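Local coordinates for methylmalonyl-CoA carboxyltransferase 12S subunit (PDB 1ON3), which catalyses transfer of the carboxyl group of methylmalonyl-CoA to the biotin of the 1.3S subunit, and forms the hexameric core of the transcarboxylase complex, at the interface of chains A and B and the interface of chains A and C. Residues are numbered along the deposited sequence; one frame, centred on the assembly and turned at random. Chains: chain A/B/C, Methylmalonyl-CoA carboxyltransferase 12S subunit.

In the transcarboxylase 12S hexamer, chain A meets chain B and chain C through different kinds of interface. Contacts 1 and 4 belong to its two-fold interface with chain B; their C-alpha centres lie about 21 Å apart, and both draw on helix 384-397 of chain A, through A:Arg386 and A:Leu392. Contacts 2 and 3 face chain C, about 16 Å apart, and share helix 495-505. Between C-alpha centres, contact 1 is about 41 Å from either, whereas contact 4 is about 22 Å from contact 3 and about 25 Å from contact 2. Contact 4 is apolar, while contacts 1 to 3 also use hydrogen bonds, salt bridges or waters.

Contact 1: the interface of chains A and B. Residues chain A 380-381, 383, 386; chain B 230-231, 233, 312.
B:Ser231 meets A:Glu380 and A:Arg386 where the end of helix 224-231, in the N-terminal carboxyltransferase region of chain B, abuts helices 377-381 and 384-397 in the C-terminal region of chain A, part of the two-fold interface of this CoA carboxyltransferase. Hydrogen bonds converge on this serine. Its hydroxyl OG donates to the backbone O of A:Glu380 at 2.8 Å, approaching tilted from the carbonyl plane. Its own backbone O, at the end of the helix, receives A:Arg386 side-on: NE at 2.9 Å and NH2 at 3.1 Å both point to that one oxygen, which lies in the guanidinium plane. The NE bond is the straighter, 152° at the hydrogen against 138°. The arginine chain leaves with CG between the backbone N and the carbonyl carbon (chi1 60°) and then runs extended to NE, carrying the guanidinium to the helix end. Two donors on a helix-terminal carbonyl would suit the negative end of the helix dipole.

Water supplies a further link, joining A:Glu380 O to B:Asn233 OD1, with 2.9 Å from the water to OD1. The amide of B:Asn233 crosses the A:Arg386 chain at about a right angle, its ND2 beside the methylenes. Apolar packing lies on the other flank: B:Ile230 CD1 sits over one face of the A:Tyr381 ring, toward its rim, while CG2 touches A:Tyr381 CB at 3.7 Å.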
loop_
_atom_site.group_PDB
_atom_site.type_symbol
_atom_site.label_atom_id
_atom_site.label_comp_id
_atom_site.label_asym_id
_atom_site.label_seq_id
_atom_site.Cartn_x
_atom_site.Cartn_y
_atom_site.Cartn_z
ATOM N N GLU A 380 34.975 29.358 -1.075
ATOM C CA GLU A 380 35.215 28.264 -2.013
ATOM C C GLU A 380 35.970 27.138 -1.307
ATOM O O GLU A 380 35.620 25.967 -1.448
ATOM C CB GLU A 380 36.011 28.756 -3.228
ATOM C CG GLU A 380 35.341 29.914 -3.972
ATOM C CD GLU A 380 34.022 29.518 -4.629
ATOM O OE1 GLU A 380 33.182 30.419 -4.850
ATOM O OE2 GLU A 380 33.834 28.315 -4.934
ATOM N N TYR A 381 36.987 27.495 -0.525
ATOM C CA TYR A 381 37.780 26.502 0.197
ATOM C C TYR A 381 37.003 25.821 1.310
ATOM O O TYR A 381 37.357 24.722 1.741
ATOM C CB TYR A 381 39.037 27.156 0.781
ATOM C CG TYR A 381 40.186 27.304 -0.202
ATOM C CD1 TYR A 381 39.966 27.279 -1.584
ATOM C CD2 TYR A 381 41.495 27.493 0.253
ATOM C CE1 TYR A 381 41.023 27.437 -2.487
ATOM C CE2 TYR A 381 42.553 27.654 -0.635
ATOM C CZ TYR A 381 42.314 27.626 -2.002
ATOM O OH TYR A 381 43.366 27.786 -2.881
ATOM N N GLY A 383 33.981 24.877 0.994
ATOM C CA GLY A 383 33.015 23.991 0.377
ATOM C C GLY A 383 31.632 24.587 0.208
ATOM O O GLY A 383 30.634 23.934 0.530
ATOM N N ARG A 386 29.186 22.353 -1.867
ATOM C CA ARG A 386 28.362 21.340 -1.222
ATOM C C ARG A 386 27.439 21.888 -0.131
ATOM O O ARG A 386 26.426 21.254 0.191
ATOM C CB ARG A 386 29.230 20.212 -0.655
ATOM C CG ARG A 386 30.231 20.659 0.386
ATOM C CD ARG A 386 31.300 19.592 0.589
ATOM N NE ARG A 386 32.393 20.084 1.418
ATOM C CZ ARG A 386 32.389 20.078 2.745
ATOM N NH1 ARG A 386 31.342 19.593 3.406
ATOM N NH2 ARG A 386 33.428 20.569 3.411
ATOM N N ILE B 230 41.118 20.382 -0.065
ATOM C CA ILE B 230 40.641 21.465 0.775
ATOM C C ILE B 230 39.124 21.538 0.930
ATOM O O ILE B 230 38.610 21.377 2.034
ATOM C CB ILE B 230 41.159 22.809 0.243
ATOM C CG1 ILE B 230 42.676 22.722 0.053
ATOM C CG2 ILE B 230 40.814 23.933 1.219
ATOM C CD1 ILE B 230 43.264 23.942 -0.596
ATOM N N SER B 231 38.425 21.763 -0.182
ATOM C CA SER B 231 36.968 21.905 -0.196
ATOM C C SER B 231 36.153 20.672 0.215
ATOM O O SER B 231 35.116 20.802 0.867
ATOM C CB SER B 231 36.517 22.357 -1.586
ATOM O OG SER B 231 37.106 23.603 -1.936
ATOM N N ASN B 233 34.723 18.758 -1.906
ATOM C CA ASN B 233 33.646 18.746 -2.898
ATOM C C ASN B 233 33.602 17.562 -3.869
ATOM O O ASN B 233 32.529 17.224 -4.379
ATOM C CB ASN B 233 33.707 20.027 -3.741
ATOM C CG ASN B 233 33.340 21.279 -2.954
ATOM O OD1 ASN B 233 33.844 22.369 -3.236
ATOM N ND2 ASN B 233 32.446 21.134 -1.988
ATOM N N TYR B 312 41.062 13.344 0.617
ATOM C CA TYR B 312 40.363 14.242 1.537
ATOM C C TYR B 312 40.184 13.569 2.888
ATOM O O TYR B 312 39.897 12.374 2.959
ATOM C CB TYR B 312 38.985 14.614 0.977
ATOM C CG TYR B 312 38.202 15.585 1.837
ATOM C CD1 TYR B 312 38.634 16.901 2.006
ATOM C CD2 TYR B 312 37.017 15.190 2.472
ATOM C CE1 TYR B 312 37.904 17.811 2.787
ATOM C CE2 TYR B 312 36.279 16.085 3.252
ATOM C CZ TYR B 312 36.729 17.396 3.406
ATOM O OH TYR B 312 36.012 18.294 4.169
HETATM O O HOH W 1 33.276 25.144 -2.868
#

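Contact 2: the interface of chains A and C. Residues chain A 505-506, 508-510; chain C 128-131, 258.
The backbone N of A:Arg510 donates to the backbone O of C:Leu128 at 3.0 Å, nearly along the C=O axis, which ties the segment after 3-10 helix 506-508 of chain A to the end of helix 113-129 in a neighbouring carboxyltransferase subunit. A second carbonyl of that helix end, C:Thr129 O, is taken by the hydroxyl OG1 of A:Thr508 at 2.6 Å. This donor lies in the carbonyl plane, on a lone pair, and reaches it because OG1 stands between the backbone N and the carbonyl carbon (chi1 61°). Two successive helix-end carbonyls thus receive donors from the partner.

Around these bonds the packing is largely apolar. The methyl CG2 of C:Thr129 lies 3.6 Å from CD1 of A:Tyr506, the two side chains crossing obliquely. The aliphatic stem of A:Lys509 runs beside C:Leu128, both pointing the same way, with CG 3.9 Å from the leucine CG. A:Met505, bent at its second and third torsions, turns SD toward CG2 of C:Thr131, tip to tip at 3.9 Å. Within chain C, C:Asn258 ND2 donates to C:Gly130 O at 2.9 Å in its amide plane, which may steady the turn. A:Arg510 is poorly ordered, and the close approach of its NH1 to C:Gly130 N, also a donor, is doubtful.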
loop_
_atom_site.group_PDB
_atom_site.type_symbol
_atom_site.label_atom_id
_atom_site.label_comp_id
_atom_site.label_asym_id
_atom_site.label_seq_id
_atom_site.Cartn_x
_atom_site.Cartn_y
_atom_site.Cartn_z
ATOM N N MET A 505 -5.206 28.567 -0.619
ATOM C CA MET A 505 -5.464 27.652 -1.725
ATOM C C MET A 505 -4.558 26.427 -1.712
ATOM O O MET A 505 -4.967 25.353 -2.142
ATOM C CB MET A 505 -5.327 28.336 -3.084
ATOM C CG MET A 505 -5.386 27.321 -4.262
ATOM S SD MET A 505 -6.829 26.149 -4.288
ATOM C CE MET A 505 -7.968 27.109 -5.323
ATOM N N TYR A 506 -3.342 26.562 -1.205
ATOM C CA TYR A 506 -2.456 25.408 -1.200
ATOM C C TYR A 506 -2.499 24.588 0.094
ATOM O O TYR A 506 -1.668 23.713 0.309
ATOM C CB TYR A 506 -1.026 25.848 -1.560
ATOM C CG TYR A 506 -0.886 26.132 -3.050
ATOM C CD1 TYR A 506 -0.708 25.085 -3.967
ATOM C CD2 TYR A 506 -1.026 27.426 -3.551
ATOM C CE1 TYR A 506 -0.680 25.327 -5.355
ATOM C CE2 TYR A 506 -1.005 27.681 -4.941
ATOM C CZ TYR A 506 -0.835 26.625 -5.831
ATOM O OH TYR A 506 -0.839 26.861 -7.194
ATOM N N THR A 508 -4.573 22.432 0.695
ATOM C CA THR A 508 -4.962 21.085 0.269
ATOM C C THR A 508 -3.971 20.447 -0.704
ATOM O O THR A 508 -4.281 19.461 -1.369
ATOM C CB THR A 508 -6.370 21.096 -0.400
ATOM O OG1 THR A 508 -6.349 21.935 -1.564
ATOM C CG2 THR A 508 -7.425 21.636 0.576
ATOM N N LYS A 509 -2.770 20.999 -0.778
ATOM C CA LYS A 509 -1.745 20.476 -1.673
ATOM C C LYS A 509 -1.335 19.045 -1.308
ATOM O O LYS A 509 -1.062 18.754 -0.148
ATOM C CB LYS A 509 -0.506 21.381 -1.614
ATOM C CG LYS A 509 0.703 20.877 -2.395
ATOM C CD LYS A 509 1.920 21.811 -2.141
ATOM C CE LYS A 509 3.153 21.380 -2.949
ATOM N NZ LYS A 509 4.372 22.163 -2.587
ATOM N N ARG A 510 -1.304 18.157 -2.297
ATOM C CA ARG A 510 -0.854 16.775 -2.085
ATOM C C ARG A 510 0.158 16.501 -3.185
ATOM O O ARG A 510 -0.207 16.308 -4.343
ATOM C CB ARG A 510 -1.991 15.762 -2.194
ATOM C CG ARG A 510 -3.068 15.898 -1.152
ATOM C CD ARG A 510 -4.275 16.549 -1.788
ATOM N NE ARG A 510 -4.617 15.885 -3.048
ATOM C CZ ARG A 510 -5.503 16.354 -3.919
ATOM N NH1 ARG A 510 -6.135 17.492 -3.658
ATOM N NH2 ARG A 510 -5.753 15.690 -5.045
ATOM N N LEU C 128 -3.189 19.251 -8.259
ATOM C CA LEU C 128 -2.342 19.283 -7.082
ATOM C C LEU C 128 -3.097 19.641 -5.803
ATOM O O LEU C 128 -2.829 19.072 -4.735
ATOM C CB LEU C 128 -1.208 20.282 -7.298
ATOM C CG LEU C 128 -0.201 20.406 -6.162
ATOM C CD1 LEU C 128 0.629 19.128 -6.073
ATOM C CD2 LEU C 128 0.692 21.615 -6.422
ATOM N N THR C 129 -4.027 20.589 -5.899
ATOM C CA THR C 129 -4.801 21.007 -4.734
ATOM C C THR C 129 -6.157 20.301 -4.630
ATOM O O THR C 129 -6.907 20.503 -3.673
ATOM C CB THR C 129 -5.039 22.516 -4.766
ATOM O OG1 THR C 129 -5.748 22.848 -5.965
ATOM C CG2 THR C 129 -3.707 23.260 -4.758
ATOM N N GLY C 130 -6.473 19.485 -5.623
ATOM C CA GLY C 130 -7.733 18.771 -5.607
ATOM C C GLY C 130 -8.986 19.624 -5.671
ATOM O O GLY C 130 -9.913 19.423 -4.886
ATOM N N THR C 131 -9.031 20.572 -6.600
ATOM C CA THR C 131 -10.217 21.415 -6.746
ATOM C C THR C 131 -10.747 21.300 -8.172
ATOM O O THR C 131 -10.025 20.891 -9.085
ATOM C CB THR C 131 -9.920 22.911 -6.519
ATOM O OG1 THR C 131 -9.130 23.399 -7.610
ATOM C CG2 THR C 131 -9.176 23.136 -5.223
ATOM N N ASN C 258 -13.250 16.780 -5.308
ATOM C CA ASN C 258 -12.388 15.803 -5.965
ATOM C C ASN C 258 -12.831 14.369 -5.645
ATOM O O ASN C 258 -13.781 14.169 -4.879
ATOM C CB ASN C 258 -10.928 16.040 -5.538
ATOM C CG ASN C 258 -10.717 15.904 -4.037
ATOM O OD1 ASN C 258 -10.911 14.828 -3.458
ATOM N ND2 ASN C 258 -10.321 17.000 -3.397
#

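Contact 3: the interface of chains A and C. Residues chain A 429, 487-488, 498, 501; chain C 60-61, 89.
CB of A:Ser501 touches C:Asp60 OD2 at 3.8 Å, at the edge of a small apolar centre formed within chain A by A:Lys498 and A:Tyr429. One helical turn earlier, the CB of A:Lys498 sits over the centre of the A:Tyr429 ring, 3.9 Å above its plane, and this packing backs one face of the ring.

From there the polar groups spread outward. The phenol OH of A:Tyr429 and the guanidinium of C:Arg89 meet tip to tip, ring and guanidinium planes 69° apart; the OH lies at the guanidinium edge, in its plane, 3.1 Å from NH2 and end-on to it, a close polar contact and not a well-directed hydrogen bond. Within chain C that same NH2 forms a salt bridge with C:Asp60 OD2 at 3.2 Å, which may help to orient the arginine toward chain A. The other oxygen, OD1, makes a long salt bridge of 3.8 Å to A:Lys498 NZ. C:Asp60 can face both groups with CG anti to the backbone N (chi1 -177°).

Waters complete the network. One joins the A:Tyr429 OH, C:Asp60 OD2 and the backbone O of A:Lys498; another bridges A:Tyr429 OH, A:Asp487 OD2 and C:Arg89 NH2, lying 2.7 Å from NH2. At the rim a further water loosely links the backbone O of C:Glu61 to that of A:Asp487, the leg from the water to A:Asp487 O being the longer, 3.3 Å. In the fold, strand 427-430 and helix 495-505 of chain A face strands 60-62 and 85-92 of chain C.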
loop_
_atom_site.group_PDB
_atom_site.type_symbol
_atom_site.label_atom_id
_atom_site.label_comp_id
_atom_site.label_asym_id
_atom_site.label_seq_id
_atom_site.Cartn_x
_atom_site.Cartn_y
_atom_site.Cartn_z
ATOM N N TYR A 429 5.649 35.819 -6.262
ATOM C CA TYR A 429 5.212 37.188 -6.508
ATOM C C TYR A 429 6.427 38.105 -6.556
ATOM O O TYR A 429 7.377 37.915 -5.812
ATOM C CB TYR A 429 4.267 37.665 -5.393
ATOM C CG TYR A 429 3.043 36.784 -5.221
ATOM C CD1 TYR A 429 2.975 35.841 -4.196
ATOM C CD2 TYR A 429 1.984 36.851 -6.130
ATOM C CE1 TYR A 429 1.881 34.975 -4.087
ATOM C CE2 TYR A 429 0.893 35.997 -6.032
ATOM C CZ TYR A 429 0.848 35.059 -5.010
ATOM O OH TYR A 429 -0.223 34.192 -4.939
ATOM N N ASP A 487 4.066 34.749 -10.688
ATOM C CA ASP A 487 2.638 34.713 -10.990
ATOM C C ASP A 487 2.089 36.101 -11.308
ATOM O O ASP A 487 1.096 36.250 -12.029
ATOM C CB ASP A 487 1.852 34.211 -9.775
ATOM C CG ASP A 487 2.166 32.770 -9.392
ATOM O OD1 ASP A 487 3.199 32.224 -9.807
ATOM O OD2 ASP A 487 1.361 32.195 -8.641
ATOM N N ASP A 488 2.732 37.117 -10.745
ATOM C CA ASP A 488 2.229 38.474 -10.894
ATOM C C ASP A 488 3.245 39.445 -10.316
ATOM O O ASP A 488 4.159 39.051 -9.585
ATOM C CB ASP A 488 0.933 38.573 -10.084
ATOM C CG ASP A 488 0.101 39.792 -10.409
ATOM O OD1 ASP A 488 -0.835 40.071 -9.626
ATOM O OD2 ASP A 488 0.347 40.465 -11.428
ATOM N N LYS A 498 -1.442 38.452 -0.537
ATOM C CA LYS A 498 -0.959 37.524 -1.559
ATOM C C LYS A 498 -0.471 36.214 -0.938
ATOM O O LYS A 498 -0.816 35.125 -1.403
ATOM C CB LYS A 498 0.162 38.173 -2.367
ATOM C CG LYS A 498 -0.315 39.341 -3.212
ATOM C CD LYS A 498 -1.330 38.860 -4.222
ATOM C CE LYS A 498 -2.122 40.000 -4.831
ATOM N NZ LYS A 498 -3.075 39.457 -5.836
ATOM N N SER A 501 -3.565 34.275 0.645
ATOM C CA SER A 501 -4.404 33.638 -0.374
ATOM C C SER A 501 -3.744 32.363 -0.908
ATOM O O SER A 501 -4.416 31.353 -1.129
ATOM C CB SER A 501 -4.656 34.583 -1.553
ATOM O OG SER A 501 -5.366 35.731 -1.134
ATOM N N ASP C 60 -8.265 35.390 -8.188
ATOM C CA ASP C 60 -6.851 35.671 -7.926
ATOM C C ASP C 60 -6.156 35.221 -9.211
ATOM O O ASP C 60 -5.969 34.023 -9.449
ATOM C CB ASP C 60 -6.392 34.846 -6.715
ATOM C CG ASP C 60 -4.958 35.126 -6.311
ATOM O OD1 ASP C 60 -4.311 36.007 -6.916
ATOM O OD2 ASP C 60 -4.476 34.455 -5.371
ATOM N N GLU C 61 -5.790 36.191 -10.045
ATOM C CA GLU C 61 -5.189 35.910 -11.345
ATOM C C GLU C 61 -3.701 35.589 -11.415
ATOM O O GLU C 61 -2.875 36.226 -10.767
ATOM C CB GLU C 61 -5.499 37.069 -12.307
ATOM C CG GLU C 61 -5.002 36.815 -13.728
ATOM C CD GLU C 61 -5.358 37.934 -14.704
ATOM O OE1 GLU C 61 -5.167 37.728 -15.922
ATOM O OE2 GLU C 61 -5.825 39.009 -14.258
ATOM N N ARG C 89 -7.330 31.339 -9.769
ATOM C CA ARG C 89 -8.210 30.634 -8.850
ATOM C C ARG C 89 -9.226 31.591 -8.240
ATOM O O ARG C 89 -9.050 32.808 -8.279
ATOM C CB ARG C 89 -7.383 29.966 -7.747
ATOM C CG ARG C 89 -6.322 30.867 -7.155
ATOM C CD ARG C 89 -5.507 30.185 -6.055
ATOM N NE ARG C 89 -4.433 31.062 -5.598
ATOM C CZ ARG C 89 -3.272 31.220 -6.230
ATOM N NH1 ARG C 89 -3.016 30.544 -7.344
ATOM N NH2 ARG C 89 -2.379 32.083 -5.764
HETATM O O HOH W 2 -1.603 37.968 -12.678
HETATM O O HOH W 3 -2.333 35.176 -4.020
HETATM O O HOH W 4 -0.764 33.453 -7.389
#

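Contact 4: the interface of chains A and B. Residues chain A 392, 412-413, 416, 422-423; chain B 151, 154-155, 158.
Helix 147-164 of chain B packs against helices 384-397 and 412-416 and the short 3-10 helix 421-423 of chain A, joining the N-terminal carboxyltransferase region of one subunit to the C-terminal region of the other across the two-fold interface. The contact is apolar; no hydrogen bond crosses it.

A:Leu416 is the central side chain on its side. Its CG lies anti to the carbonyl carbon (chi1 -61°) and the chain continues extended, sending CD1 toward helix 147-164. There CD1 meets CE2 of B:Phe158 at 3.4 Å, the two side chains crossing at about a right angle, and also lies 3.8 Å from B:Gly155 CA. The lack of a side chain at B:Gly155 probably allows this close approach to the helix backbone. A:Leu423 CD1 and A:Asp422 CB approach the same glycine, the latter 3.8 Å from its CA.

On the ring of B:Phe158, CD1 of A:Leu392 sits over one face, 3.9 Å above the plane and offset toward the rim, while the backbone O of B:Tyr154, from within the same helix, lies by the opposite face, toward the rim. B:Leu151 passes A:Leu416 in the opposite direction. With CG anti to its backbone N (chi1 174°), it carries CD1 to the start of helix 412-416, where that methyl rests 3.5 Å from A:Gly412 CA.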
loop_
_atom_site.group_PDB
_atom_site.type_symbol
_atom_site.label_atom_id
_atom_site.label_comp_id
_atom_site.label_asym_id
_atom_site.label_seq_id
_atom_site.Cartn_x
_atom_site.Cartn_y
_atom_site.Cartn_z
ATOM N N LEU A 392 19.236 24.000 -2.152
ATOM C CA LEU A 392 18.592 23.540 -3.386
ATOM C C LEU A 392 17.953 22.180 -3.123
ATOM O O LEU A 392 16.837 21.906 -3.558
ATOM C CB LEU A 392 19.624 23.424 -4.517
ATOM C CG LEU A 392 20.326 24.734 -4.907
ATOM C CD1 LEU A 392 21.545 24.444 -5.768
ATOM C CD2 LEU A 392 19.362 25.635 -5.639
ATOM N N GLY A 412 21.139 34.859 -10.021
ATOM C CA GLY A 412 21.627 33.524 -10.293
ATOM C C GLY A 412 21.319 32.411 -9.320
ATOM O O GLY A 412 20.190 32.267 -8.853
ATOM N N GLY A 413 22.341 31.611 -9.037
ATOM C CA GLY A 413 22.192 30.491 -8.134
ATOM C C GLY A 413 21.585 30.822 -6.788
ATOM O O GLY A 413 20.783 30.043 -6.270
ATOM N N LEU A 416 17.914 30.885 -7.024
ATOM C CA LEU A 416 17.378 29.529 -7.142
ATOM C C LEU A 416 17.357 28.863 -5.770
ATOM O O LEU A 416 16.433 28.108 -5.450
ATOM C CB LEU A 416 18.226 28.683 -8.101
ATOM C CG LEU A 416 18.313 29.174 -9.543
ATOM C CD1 LEU A 416 19.126 28.168 -10.343
ATOM C CD2 LEU A 416 16.906 29.344 -10.147
ATOM N N ASP A 422 10.889 26.897 -10.382
ATOM C CA ASP A 422 11.592 25.703 -10.840
ATOM C C ASP A 422 11.959 24.761 -9.711
ATOM O O ASP A 422 12.199 23.576 -9.954
ATOM C CB ASP A 422 12.848 26.089 -11.613
ATOM C CG ASP A 422 12.526 26.891 -12.845
ATOM O OD1 ASP A 422 11.688 26.412 -13.636
ATOM O OD2 ASP A 422 13.093 27.992 -13.019
ATOM N N LEU A 423 12.037 25.272 -8.483
ATOM C CA LEU A 423 12.329 24.392 -7.343
ATOM C C LEU A 423 11.023 24.016 -6.626
ATOM O O LEU A 423 11.018 23.531 -5.486
ATOM C CB LEU A 423 13.332 25.025 -6.373
ATOM C CG LEU A 423 14.774 24.561 -6.660
ATOM C CD1 LEU A 423 15.254 25.171 -7.972
ATOM C CD2 LEU A 423 15.702 24.950 -5.522
ATOM N N LEU B 151 18.736 31.040 -16.631
ATOM C CA LEU B 151 18.677 30.866 -15.187
ATOM C C LEU B 151 17.612 29.827 -14.839
ATOM O O LEU B 151 17.831 28.948 -14.014
ATOM C CB LEU B 151 18.315 32.197 -14.530
ATOM C CG LEU B 151 18.059 32.254 -13.028
ATOM C CD1 LEU B 151 19.295 31.864 -12.238
ATOM C CD2 LEU B 151 17.641 33.672 -12.693
ATOM N N TYR B 154 18.634 26.167 -15.133
ATOM C CA TYR B 154 19.433 25.626 -14.043
ATOM C C TYR B 154 18.549 25.214 -12.877
ATOM O O TYR B 154 18.811 24.215 -12.198
ATOM C CB TYR B 154 20.464 26.661 -13.575
ATOM C CG TYR B 154 21.785 26.576 -14.312
ATOM C CD1 TYR B 154 22.787 27.530 -14.103
ATOM C CD2 TYR B 154 22.051 25.527 -15.195
ATOM C CE1 TYR B 154 24.021 27.437 -14.751
ATOM C CE2 TYR B 154 23.274 25.429 -15.846
ATOM C CZ TYR B 154 24.256 26.388 -15.617
ATOM O OH TYR B 154 25.473 26.287 -16.255
ATOM N N GLY B 155 17.503 25.997 -12.645
ATOM C CA GLY B 155 16.591 25.676 -11.564
ATOM C C GLY B 155 15.960 24.329 -11.861
ATOM O O GLY B 155 15.859 23.473 -10.980
ATOM N N PHE B 158 18.581 21.460 -11.225
ATOM C CA PHE B 158 18.817 21.143 -9.815
ATOM C C PHE B 158 17.636 20.369 -9.232
ATOM O O PHE B 158 17.817 19.417 -8.488
ATOM C CB PHE B 158 19.033 22.416 -8.987
ATOM C CG PHE B 158 20.145 23.307 -9.498
ATOM C CD1 PHE B 158 21.281 22.764 -10.097
ATOM C CD2 PHE B 158 20.069 24.689 -9.337
ATOM C CE1 PHE B 158 22.325 23.582 -10.528
ATOM C CE2 PHE B 158 21.103 25.520 -9.759
ATOM C CZ PHE B 158 22.238 24.967 -10.358
#